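Local coordinates for glucose-1-phosphate thymidylyltransferase (Bacillus anthracis, PDB 4ECM), which catalyses the transfer of a thymidylyl group from dTTP to glucose-1-phosphate, giving dTDP-glucose and pyrophosphate, a step in dTDP-L-rhamnose biosynthesis, at residues I222-W225 against Y226-R229. Residues are numbered along the deposited sequence; the frame is centred on the assembly and turned at random.
Sequences INNW and YLKR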
ATOM      1  N   ILE A 222     -27.332  22.965  -4.651  1.00 25.09           N
ATOM      2  CA  ILE A 222     -26.448  24.121  -4.605  1.00 25.21           C
ATOM      3  C   ILE A 222     -26.633  24.972  -5.857  1.00 25.02           C
ATOM      4  O   ILE A 222     -26.752  26.201  -5.781  1.00 24.00           O
ATOM      5  CB  ILE A 222     -24.978  23.689  -4.514  1.00 24.05           C
ATOM      6  CG1 ILE A 222     -24.682  23.105  -3.138  1.00 29.67           C
ATOM      7  CG2 ILE A 222     -24.037  24.868  -4.802  1.00 24.32           C
ATOM      8  CD1 ILE A 222     -23.298  22.433  -3.060  1.00 32.58           C
ATOM      9  N   ASN A 223     -26.653  24.320  -7.014  1.00 25.10           N
ATOM     10  CA  ASN A 223     -26.842  25.047  -8.268  1.00 25.55           C
ATOM     11  C   ASN A 223     -28.202  25.767  -8.300  1.00 25.62           C
ATOM     12  O   ASN A 223     -28.281  26.913  -8.750  1.00 26.04           O
ATOM     13  CB  ASN A 223     -26.595  24.121  -9.458  1.00 24.37           C
ATOM     14  CG  ASN A 223     -25.156  23.629  -9.491  1.00 27.16           C
ATOM     15  OD1 ASN A 223     -24.261  24.345  -9.039  1.00 25.84           O
ATOM     16  ND2 ASN A 223     -24.919  22.413 -10.014  1.00 23.61           N
ATOM     17  N   ASN A 224     -29.246  25.126  -7.780  1.00 25.96           N
ATOM     18  CA  ASN A 224     -30.567  25.763  -7.712  1.00 27.89           C
ATOM     19  C   ASN A 224     -30.601  26.954  -6.719  1.00 29.06           C
ATOM     20  O   ASN A 224     -31.321  27.924  -6.943  1.00 30.59           O
ATOM     21  CB  ASN A 224     -31.673  24.738  -7.385  1.00 29.06           C
ATOM     22  CG  ASN A 224     -32.124  23.929  -8.612  1.00 29.04           C
ATOM     23  OD1 ASN A 224     -32.192  24.461  -9.713  1.00 29.57           O
ATOM     24  ND2 ASN A 224     -32.477  22.657  -8.403  1.00 26.43           N
ATOM     25  N   TRP A 225     -29.827  26.875  -5.631  1.00 29.42           N
ATOM     26  CA  TRP A 225     -29.742  27.966  -4.643  1.00 29.64           C
ATOM     27  C   TRP A 225     -29.187  29.203  -5.331  1.00 28.77           C
ATOM     28  O   TRP A 225     -29.762  30.290  -5.243  1.00 30.60           O
ATOM     29  CB  TRP A 225     -28.878  27.550  -3.430  1.00 30.31           C
ATOM     30  CG  TRP A 225     -28.582  28.658  -2.447  1.00 35.08           C
ATOM     31  CD1 TRP A 225     -29.459  29.234  -1.566  1.00 36.59           C
ATOM     32  CD2 TRP A 225     -27.305  29.305  -2.223  1.00 39.13           C
ATOM     33  NE1 TRP A 225     -28.819  30.205  -0.834  1.00 39.89           N
ATOM     34  CE2 TRP A 225     -27.500  30.272  -1.210  1.00 39.43           C
ATOM     35  CE3 TRP A 225     -26.019  29.164  -2.788  1.00 37.21           C
ATOM     36  CZ2 TRP A 225     -26.453  31.098  -0.738  1.00 39.82           C
ATOM     37  CZ3 TRP A 225     -24.986  29.984  -2.325  1.00 37.38           C
ATOM     38  CH2 TRP A 225     -25.218  30.949  -1.314  1.00 39.01           C
ATOM     39  N   TYR A 226     -28.072  29.044  -6.038  1.00 27.35           N
ATOM     40  CA  TYR A 226     -27.511  30.162  -6.803  1.00 26.97           C
ATOM     41  C   TYR A 226     -28.490  30.668  -7.866  1.00 27.26           C
ATOM     42  O   TYR A 226     -28.576  31.868  -8.110  1.00 27.37           O
ATOM     43  CB  TYR A 226     -26.233  29.763  -7.505  1.00 25.21           C
ATOM     44  CG  TYR A 226     -24.960  29.779  -6.686  1.00 25.66           C
ATOM     45  CD1 TYR A 226     -24.311  30.980  -6.403  1.00 27.57           C
ATOM     46  CD2 TYR A 226     -24.352  28.600  -6.289  1.00 23.55           C
ATOM     47  CE1 TYR A 226     -23.110  31.004  -5.711  1.00 25.18           C
ATOM     48  CE2 TYR A 226     -23.142  28.609  -5.594  1.00 23.39           C
ATOM     49  CZ  TYR A 226     -22.527  29.811  -5.309  1.00 27.12           C
ATOM     50  OH  TYR A 226     -21.319  29.822  -4.635  1.00 23.16           O
ATOM     51  N   LEU A 227     -29.207  29.733  -8.501  1.00 28.14           N
ATOM     52  CA  LEU A 227     -30.184  30.060  -9.539  1.00 29.41           C
ATOM     53  C   LEU A 227     -31.312  30.943  -8.984  1.00 30.84           C
ATOM     54  O   LEU A 227     -31.600  31.990  -9.548  1.00 31.35           O
ATOM     55  CB  LEU A 227     -30.751  28.788 -10.175  1.00 28.75           C
ATOM     56  CG  LEU A 227     -31.813  28.971 -11.263  1.00 32.70           C
ATOM     57  CD1 LEU A 227     -31.295  29.868 -12.395  1.00 36.09           C
ATOM     58  CD2 LEU A 227     -32.245  27.607 -11.789  1.00 33.76           C
ATOM     59  N   LYS A 228     -31.929  30.523  -7.884  1.00 32.80           N
ATOM     60  CA  LYS A 228     -32.987  31.313  -7.240  1.00 35.78           C
ATOM     61  C   LYS A 228     -32.486  32.678  -6.810  1.00 34.99           C
ATOM     62  O   LYS A 228     -33.261  33.614  -6.717  1.00 36.08           O
ATOM     63  CB  LYS A 228     -33.558  30.611  -6.013  1.00 37.79           C
ATOM     64  CG  LYS A 228     -34.364  29.363  -6.318  1.00 45.68           C
ATOM     65  CD  LYS A 228     -35.089  28.892  -5.063  1.00 55.45           C
ATOM     66  CE  LYS A 228     -35.972  27.679  -5.339  1.00 61.92           C
ATOM     67  NZ  LYS A 228     -36.847  27.365  -4.157  1.00 68.15           N
ATOM     68  N   ARG A 229     -31.191  32.791  -6.517  1.00 33.91           N
ATOM     69  CA  ARG A 229     -30.640  34.087  -6.145  1.00 34.20           C
ATOM     70  C   ARG A 229     -30.380  34.946  -7.393  1.00 33.71           C
ATOM     71  O   ARG A 229     -30.017  36.107  -7.280  1.00 35.26           O
ATOM     72  CB  ARG A 229     -29.385  33.932  -5.287  1.00 34.10           C
ATOM     73  CG  ARG A 229     -29.652  33.383  -3.867  1.00 35.24           C
ATOM     74  CD  ARG A 229     -28.347  33.237  -3.030  1.00 37.38           C
ATOM     75  NE  ARG A 229     -27.572  34.484  -3.054  1.00 42.18           N
ATOM     76  CZ  ARG A 229     -26.309  34.619  -3.477  1.00 42.67           C
ATOM     77  NH1 ARG A 229     -25.754  35.830  -3.483  1.00 43.44           N
ATOM     78  NH2 ARG A 229     -25.582  33.572  -3.859  1.00 37.87           N
TER
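Ile222 meets Tyr226 one turn further along the alpha-helix 219-228, CG2 resting 3.9 Å from CE2, and its carbonyl takes the nearly straight bond from Tyr226 N, 3.1 Å from Ile222 O. This is plain i to i+4 packing on a helix set against the central mixed sheet, which Tyr226 reaches through Ala153 and Tyr198. The carbonyl of Asn223 accepts Leu227 N through a more bent bond; its OD1 bonds to the hydroxyl of Tyr198, and the side chain lies about 6 Å from the bound dTDP-glucose. Next comes Asn224, whose O receives Lys228 N at 2.8 Å, while its ND2 goes to the carbonyl of Ile179 and OD1 lies beside CD2 of Leu227.

Within this stretch Trp225 meets two side chains, Tyr226 and Arg229, and its indole also stacks with Tyr205. CG, anti to the backbone N (chi1 172°), lies beside the carbonyl carbon, and from there the edge of the six-membered ring meets the face of Tyr226, a T-shaped pair with planes at 63°. CZ3 stands over the middle of the phenol ring, whose OH is held by Asp199. Arg229 runs alongside the indole: its chain bends at chi3 (51°), bringing the guanidinium into an off-centre cation-pi contact, with CZ 4.8 Å from the centroid of the six-membered ring of Trp225. NH1 of Arg229 forms a salt bridge with Glu151, and Arg229 CD sits over the indole face, 3.6 Å from Trp225 CE2.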